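Local coordinates for protein spermidine N(1)-acetyltransferase (Thermoplasma acidophilum, PDB 3NE7) that transfers an acetyl group from acetyl-coenzyme A to polyamines such as spermidine, protecting the cell against polyamine toxicity, at residues A20-K25 / L94-T99; L61-L66 / E79-A84. All coordinates share one frame; numbering follows the deposited sequence.

In the fold
Both contacts belong to one GNAT domain, yet they share no helix or strand: their centres lie about 22 Å apart, on opposite sides of the centre of the chain, and their nearest atoms are about 8 Å apart. Contact 1 is partly buried and packs helix 13-27 against the loop that follows strand 86-94, where coenzyme A binds; it buries 235 Å² and combines one hydroxyl-to-carbonyl bond with Glu22 packing on a proline and meeting charged neighbours. Contact 2 is buried, covers 452 Å², and pairs strands 63-70 and 73-83 by regular backbone bonds, with an aromatic-carboxylate stack on one face and leucines on the other. In sequence, contact 2 is nested between the two segments of contact 1.

Contact 1. Residues A20-K25 / L94-T99; sequences ARESWK and LKPEYT. With COA (coenzyme A), chain C.
Ser23 OG donates to Leu94 O at 2.8 Å, tying helix 13-27 to the end of strand 86-94, where the GNAT fold turns into its cofactor-binding loop. The hydroxyl comes from above the carbonyl plane, 35° out of it, and OG reaches there because it stands anti to the backbone N (chi1 -165°). The same residue, Leu94, gives its N-H to the pantetheine carbonyl O9P of coenzyme A (2.9 Å), so one peptide unit on each side of its CA is held, one by the helix and one by the cofactor. Further along, Thr99 OG1 donates to Pro96 O at 2.7 Å, in the carbonyl plane, and accepts a hydrogen bond from adenine N6A of coenzyme A at 3.1 Å; His100, Lys102 and Gly104 supply further bonds to the cofactor. Outward from Ser23, the extended Glu22 chain forms a salt bridge whose hydrogen bond is weak, Lys95 NZ to Glu22 OE1 at 3.4 Å. Glu22 OE2 lies 3.1 Å from Glu97 OE2, the two carboxylate planes turned 57° to each other, a like-charge approach that could favour protonation of one partner. Alongside these charges, the aliphatic part of Glu22 crosses the proline ring, CG lying 3.6 Å from Pro96 CD.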
loop_
_atom_site.group_PDB
_atom_site.type_symbol
_atom_site.label_atom_id
_atom_site.label_comp_id
_atom_site.label_asym_id
_atom_site.label_seq_id
_atom_site.Cartn_x
_atom_site.Cartn_y
_atom_site.Cartn_z
ATOM N N ALA A 20 -6.788 -1.013 7.221
ATOM C CA ALA A 20 -7.122 -1.503 5.892
ATOM C C ALA A 20 -8.611 -1.434 5.704
ATOM O O ALA A 20 -9.086 -0.937 4.709
ATOM C CB ALA A 20 -6.646 -2.937 5.677
ATOM N N ARG A 21 -9.347 -1.940 6.676
ATOM C CA ARG A 21 -10.796 -1.929 6.595
ATOM C C ARG A 21 -11.328 -0.477 6.478
ATOM O O ARG A 21 -12.145 -0.181 5.590
ATOM C CB ARG A 21 -11.397 -2.657 7.789
ATOM C CG ARG A 21 -12.861 -2.312 8.036
ATOM C CD ARG A 21 -13.511 -3.153 9.158
ATOM N NE ARG A 21 -13.993 -4.433 8.644
ATOM C CZ ARG A 21 -13.388 -5.613 8.813
ATOM N NH1 ARG A 21 -13.932 -6.717 8.267
ATOM N NH2 ARG A 21 -12.252 -5.708 9.526
ATOM N N GLU A 22 -10.850 0.437 7.325
ATOM C CA GLU A 22 -11.404 1.799 7.312
ATOM C C GLU A 22 -11.058 2.526 5.993
ATOM O O GLU A 22 -11.903 3.176 5.412
ATOM C CB GLU A 22 -10.979 2.584 8.568
ATOM C CG GLU A 22 -11.304 4.059 8.515
ATOM C CD GLU A 22 -11.012 4.824 9.816
ATOM O OE1 GLU A 22 -10.360 4.265 10.735
ATOM O OE2 GLU A 22 -11.451 5.998 9.904
ATOM N N SER A 23 -9.846 2.348 5.483
ATOM C CA SER A 23 -9.433 2.979 4.233
ATOM C C SER A 23 -10.213 2.403 3.058
ATOM O O SER A 23 -10.728 3.128 2.214
ATOM C CB SER A 23 -7.934 2.820 4.049
ATOM O OG SER A 23 -7.414 3.685 3.061
ATOM N N TRP A 24 -10.346 1.098 3.009
ATOM C CA TRP A 24 -11.127 0.458 1.939
ATOM C C TRP A 24 -12.569 0.973 1.863
ATOM O O TRP A 24 -13.079 1.265 0.779
ATOM C CB TRP A 24 -11.150 -1.063 2.147
ATOM C CG TRP A 24 -10.160 -1.793 1.303
ATOM C CD1 TRP A 24 -8.823 -1.860 1.492
ATOM C CD2 TRP A 24 -10.447 -2.561 0.120
ATOM N NE1 TRP A 24 -8.240 -2.634 0.499
ATOM C CE2 TRP A 24 -9.220 -3.070 -0.355
ATOM C CE3 TRP A 24 -11.624 -2.875 -0.568
ATOM C CZ2 TRP A 24 -9.127 -3.872 -1.500
ATOM C CZ3 TRP A 24 -11.551 -3.678 -1.703
ATOM C CH2 TRP A 24 -10.300 -4.180 -2.157
ATOM N N LYS A 25 -13.234 1.078 3.006
ATOM C CA LYS A 25 -14.646 1.476 3.007
ATOM C C LYS A 25 -14.796 2.876 2.447
ATOM O O LYS A 25 -15.732 3.164 1.739
ATOM C CB LYS A 25 -15.263 1.417 4.414
ATOM C CG LYS A 25 -15.547 -0.000 4.918
ATOM C CD LYS A 25 -16.136 0.012 6.335
ATOM C CE LYS A 25 -17.035 -1.205 6.601
ATOM N NZ LYS A 25 -17.365 -1.424 8.062
ATOM N N LEU A 94 -4.154 4.764 3.799
ATOM C CA LEU A 94 -4.079 5.570 5.010
ATOM C C LEU A 94 -5.463 5.623 5.611
ATOM O O LEU A 94 -6.419 5.520 4.875
ATOM C CB LEU A 94 -3.666 7.007 4.676
ATOM C CG LEU A 94 -2.366 7.270 3.906
ATOM C CD1 LEU A 94 -2.101 8.814 3.810
ATOM C CD2 LEU A 94 -1.181 6.583 4.539
ATOM N N LYS A 95 -5.578 5.849 6.921
ATOM C CA LYS A 95 -6.860 6.201 7.518
ATOM C C LYS A 95 -7.317 7.521 6.890
ATOM O O LYS A 95 -6.550 8.447 6.843
ATOM C CB LYS A 95 -6.730 6.455 9.010
ATOM C CG LYS A 95 -6.633 5.244 9.872
ATOM C CD LYS A 95 -6.649 5.588 11.395
ATOM C CE LYS A 95 -7.831 6.452 11.767
ATOM N NZ LYS A 95 -8.434 5.970 13.013
ATOM N N PRO A 96 -8.579 7.610 6.467
ATOM C CA PRO A 96 -9.113 8.710 5.678
ATOM C C PRO A 96 -8.774 10.127 6.235
ATOM O O PRO A 96 -8.405 10.982 5.485
ATOM C CB PRO A 96 -10.623 8.412 5.679
ATOM C CG PRO A 96 -10.692 6.963 5.715
ATOM C CD PRO A 96 -9.554 6.500 6.566
ATOM N N GLU A 97 -8.800 10.281 7.550
ATOM C CA GLU A 97 -8.509 11.531 8.246
ATOM C C GLU A 97 -7.044 11.955 8.157
ATOM O O GLU A 97 -6.739 13.117 8.354
ATOM C CB GLU A 97 -8.913 11.428 9.715
ATOM C CG GLU A 97 -10.370 10.989 9.942
ATOM C CD GLU A 97 -10.635 9.439 9.758
ATOM O OE1 GLU A 97 -9.682 8.602 9.806
ATOM O OE2 GLU A 97 -11.831 9.066 9.550
ATOM N N TYR A 98 -6.160 11.008 7.857
ATOM C CA TYR A 98 -4.739 11.270 7.722
ATOM C C TYR A 98 -4.328 11.452 6.260
ATOM O O TYR A 98 -3.139 11.580 5.977
ATOM C CB TYR A 98 -3.930 10.124 8.379
ATOM C CG TYR A 98 -3.953 10.236 9.895
ATOM C CD1 TYR A 98 -2.988 10.979 10.567
ATOM C CD2 TYR A 98 -4.968 9.664 10.641
ATOM C CE1 TYR A 98 -3.022 11.108 11.973
ATOM C CE2 TYR A 98 -5.002 9.763 12.034
ATOM C CZ TYR A 98 -4.032 10.496 12.688
ATOM O OH TYR A 98 -4.058 10.624 14.048
ATOM N N THR A 99 -5.281 11.449 5.327
ATOM C CA THR A 99 -4.929 11.674 3.947
ATOM C C THR A 99 -4.633 13.150 3.680
ATOM O O THR A 99 -4.983 13.998 4.470
ATOM C CB THR A 99 -6.015 11.177 2.968
ATOM O OG1 THR A 99 -7.247 11.875 3.218
ATOM C CG2 THR A 99 -6.194 9.658 3.102
HETATM N N1A COA C . -9.395 13.638 -1.332
HETATM C C2A COA C . -9.102 13.806 -2.644
HETATM N N3A COA C . -7.846 13.664 -3.131
HETATM C C4A COA C . -6.825 13.340 -2.281
HETATM C C5A COA C . -7.139 13.160 -0.846
HETATM C C6A COA C . -8.436 13.323 -0.422
HETATM N N6A COA C . -8.741 13.163 0.883
HETATM N N7A COA C . -5.994 12.836 -0.243
HETATM C C8A COA C . -5.017 12.820 -1.182
HETATM N N9A COA C . -5.497 13.113 -2.400
HETATM C C1B COA C . -4.696 13.116 -3.648
HETATM C C2B COA C . -4.858 14.370 -4.496
HETATM O O2B COA C . -4.601 14.043 -5.877
HETATM C C3B COA C . -3.823 15.268 -3.835
HETATM O O3B COA C . -3.332 16.331 -4.598
HETATM P P3B COA C . -3.982 17.801 -4.514
HETATM O O7A COA C . -3.274 18.543 -3.382
HETATM O O8A COA C . -5.454 17.616 -4.325
HETATM O O9A COA C . -3.611 18.320 -5.853
HETATM C C4B COA C . -2.710 14.319 -3.458
HETATM O O4B COA C . -3.308 13.033 -3.325
HETATM C C5B COA C . -2.035 14.734 -2.151
HETATM O O5B COA C . -0.873 13.912 -1.963
HETATM P P1A COA C . -0.451 13.345 -0.558
HETATM O O1A COA C . -0.854 14.294 0.540
HETATM O O2A COA C . 0.971 12.975 -0.744
HETATM O O3A COA C . -1.373 12.028 -0.504
HETATM P P2A COA C . -1.677 11.075 0.760
HETATM O O4A COA C . -3.171 11.225 1.073
HETATM O O5A COA C . -0.673 11.335 1.879
HETATM O O6A COA C . -1.506 9.591 0.178
HETATM C CBP COA C . -3.088 8.009 -0.801
HETATM C CCP COA C . -2.223 9.217 -1.033
HETATM C CDP COA C . -3.669 7.497 -2.135
HETATM C CEP COA C . -2.234 6.930 -0.207
HETATM C CAP COA C . -4.135 8.340 0.278
HETATM O OAP COA C . -4.872 9.493 -0.130
HETATM C C9P COA C . -5.047 7.143 0.527
HETATM O O9P COA C . -4.742 6.306 1.372
HETATM N N8P COA C . -6.137 7.022 -0.221
HETATM C C7P COA C . -7.144 5.958 -0.142
HETATM C C6P COA C . -6.605 4.594 -0.603
HETATM C C5P COA C . -6.074 4.605 -2.025
HETATM O O5P COA C . -6.686 5.181 -2.934
HETATM N N4P COA C . -4.925 3.956 -2.184
HETATM C C3P COA C . -4.026 3.751 -3.320
HETATM C C2P COA C . -4.742 2.950 -4.393
HETATM S S1P COA C . -5.074 1.276 -3.819
#

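Contact 2. Residues L61-L66 / E79-A84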
loop_
_atom_site.group_PDB
_atom_site.type_symbol
_atom_site.label_atom_id
_atom_site.label_comp_id
_atom_site.label_asym_id
_atom_site.label_seq_id
_atom_site.Cartn_x
_atom_site.Cartn_y
_atom_site.Cartn_z
ATOM N N LEU A 61 12.846 -10.841 2.383
ATOM C CA LEU A 61 12.593 -11.704 1.227
ATOM C C LEU A 61 11.842 -10.896 0.153
ATOM O O LEU A 61 12.323 -9.848 -0.258
ATOM C CB LEU A 61 11.860 -12.978 1.640
ATOM C CG LEU A 61 12.643 -13.887 2.587
ATOM C CD1 LEU A 61 11.776 -15.053 3.038
ATOM C CD2 LEU A 61 13.911 -14.419 1.940
ATOM N N ASP A 62 10.683 -11.381 -0.294
ATOM C CA ASP A 62 10.032 -10.875 -1.494
ATOM C C ASP A 62 8.906 -9.881 -1.177
ATOM O O ASP A 62 8.160 -9.495 -2.046
ATOM C CB ASP A 62 9.488 -12.067 -2.304
ATOM C CG ASP A 62 8.391 -12.835 -1.560
ATOM O OD1 ASP A 62 8.470 -12.907 -0.295
ATOM O OD2 ASP A 62 7.450 -13.356 -2.224
ATOM N N ILE A 63 8.757 -9.509 0.080
ATOM C CA ILE A 63 7.790 -8.518 0.472
ATOM C C ILE A 63 8.506 -7.394 1.251
ATOM O O ILE A 63 9.440 -7.642 2.005
ATOM C CB ILE A 63 6.684 -9.133 1.354
ATOM C CG1 ILE A 63 5.889 -10.213 0.599
ATOM C CG2 ILE A 63 5.750 -8.027 1.878
ATOM C CD1 ILE A 63 4.865 -9.721 -0.392
ATOM N N LEU A 64 8.083 -6.163 1.034
ATOM C CA LEU A 64 8.457 -5.033 1.885
ATOM C C LEU A 64 7.163 -4.451 2.431
ATOM O O LEU A 64 6.302 -4.097 1.639
ATOM C CB LEU A 64 9.169 -3.930 1.086
ATOM C CG LEU A 64 9.562 -2.737 1.984
ATOM C CD1 LEU A 64 10.643 -3.121 3.009
ATOM C CD2 LEU A 64 9.999 -1.566 1.153
ATOM N N PHE A 65 7.036 -4.351 3.754
ATOM C CA PHE A 65 5.772 -3.979 4.378
ATOM C C PHE A 65 6.029 -2.909 5.445
ATOM O O PHE A 65 6.564 -3.202 6.502
ATOM C CB PHE A 65 5.142 -5.216 4.992
ATOM C CG PHE A 65 3.637 -5.215 5.017
ATOM C CD1 PHE A 65 2.888 -4.028 4.935
ATOM C CD2 PHE A 65 2.956 -6.413 5.138
ATOM C CE1 PHE A 65 1.505 -4.059 4.965
ATOM C CE2 PHE A 65 1.573 -6.453 5.155
ATOM C CZ PHE A 65 0.845 -5.283 5.067
ATOM N N LEU A 66 5.701 -1.645 5.139
ATOM C CA LEU A 66 6.037 -0.540 6.047
ATOM C C LEU A 66 4.767 0.101 6.561
ATOM O O LEU A 66 3.739 0.084 5.882
ATOM C CB LEU A 66 6.892 0.546 5.369
ATOM C CG LEU A 66 8.219 0.222 4.646
ATOM C CD1 LEU A 66 8.728 1.463 3.913
ATOM C CD2 LEU A 66 9.320 -0.328 5.573
ATOM N N GLU A 79 2.796 -1.725 1.018
ATOM C CA GLU A 79 3.293 -3.046 0.840
ATOM C C GLU A 79 3.691 -3.278 -0.599
ATOM O O GLU A 79 2.911 -3.034 -1.509
ATOM C CB GLU A 79 2.227 -4.075 1.229
ATOM C CG GLU A 79 2.722 -5.511 1.201
ATOM C CD GLU A 79 1.620 -6.541 1.467
ATOM O OE1 GLU A 79 0.431 -6.137 1.594
ATOM O OE2 GLU A 79 1.946 -7.760 1.581
ATOM N N LEU A 80 4.914 -3.775 -0.766
ATOM C CA LEU A 80 5.500 -4.070 -2.056
ATOM C C LEU A 80 5.848 -5.556 -2.152
ATOM O O LEU A 80 6.168 -6.207 -1.150
ATOM C CB LEU A 80 6.786 -3.238 -2.263
ATOM C CG LEU A 80 6.599 -1.776 -2.716
ATOM C CD1 LEU A 80 6.006 -0.919 -1.670
ATOM C CD2 LEU A 80 7.948 -1.231 -3.094
ATOM N N LYS A 81 5.771 -6.060 -3.385
ATOM C CA LYS A 81 6.095 -7.417 -3.722
ATOM C C LYS A 81 7.207 -7.296 -4.746
ATOM O O LYS A 81 7.078 -6.538 -5.722
ATOM C CB LYS A 81 4.885 -8.125 -4.344
ATOM C CG LYS A 81 5.103 -9.625 -4.533
ATOM C CD LYS A 81 3.789 -10.344 -4.730
ATOM C CE LYS A 81 3.931 -11.794 -4.524
ATOM N NZ LYS A 81 2.828 -12.504 -5.247
ATOM N N ILE A 82 8.299 -8.015 -4.513
ATOM C CA ILE A 82 9.467 -7.962 -5.375
ATOM C C ILE A 82 9.546 -9.290 -6.073
ATOM O O ILE A 82 9.498 -10.312 -5.426
ATOM C CB ILE A 82 10.796 -7.854 -4.580
ATOM C CG1 ILE A 82 10.856 -6.691 -3.563
ATOM C CG2 ILE A 82 11.958 -7.698 -5.548
ATOM C CD1 ILE A 82 9.546 -5.994 -3.166
ATOM N N ILE A 83 9.672 -9.268 -7.383
ATOM C CA ILE A 83 10.006 -10.449 -8.172
ATOM C C ILE A 83 11.150 -10.039 -9.109
ATOM O O ILE A 83 11.001 -9.098 -9.886
ATOM C CB ILE A 83 8.815 -10.927 -9.040
ATOM C CG1 ILE A 83 7.571 -11.173 -8.152
ATOM C CG2 ILE A 83 9.228 -12.209 -9.845
ATOM C CD1 ILE A 83 6.237 -11.497 -8.939
ATOM N N ALA A 84 12.278 -10.746 -9.036
ATOM C CA ALA A 84 13.450 -10.400 -9.831
ATOM C C ALA A 84 13.880 -8.996 -9.383
ATOM O O ALA A 84 13.938 -8.725 -8.194
ATOM C CB ALA A 84 13.112 -10.435 -11.348
#
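The beta hairpin of strands 63-70 and 73-83 brings Leu64 against Leu80 as an antiparallel hydrogen-bonded pair: Leu64 N donates to Leu80 O at 2.9 Å, and Leu80 N to Leu64 O at 2.8 Å. Beyond the non-hydrogen-bonded pair Ile63-Lys81, Ile82 N donates to Asp62 O at 2.9 Å, extending the pairing to the residue before the strand. The strands run antiparallel, their short axes 4.7 Å apart at closest approach, as expected for neighbours in the central sheet of a GNAT domain. At the non-hydrogen-bonded pair Phe65-Glu79, the glutamate lies flat over one face of the ring. Its CG sits 3.9 Å from the centroid of the Phe65 ring, 8° off the normal, in a CH-pi contact, and the carboxylate plane is only 7° from that of the ring. An extended chain with CG anti to N (chi1 -174°) carries the carboxylate on toward the rim, where Glu79 OE1 is 3.6 Å from Phe65 CZ. OE1 is salt-bridged to Arg91 NH2 on the adjoining strand 86-94, which probably offsets part of the charge, while OE2 lies close to the carboxylate of Glu53. The face of the sheet opposite Phe65 and Glu79 carries Leu64 and Leu80, whose CB atoms meet at 4.2 Å and whose side chains both touch Met115 of helix 103-117.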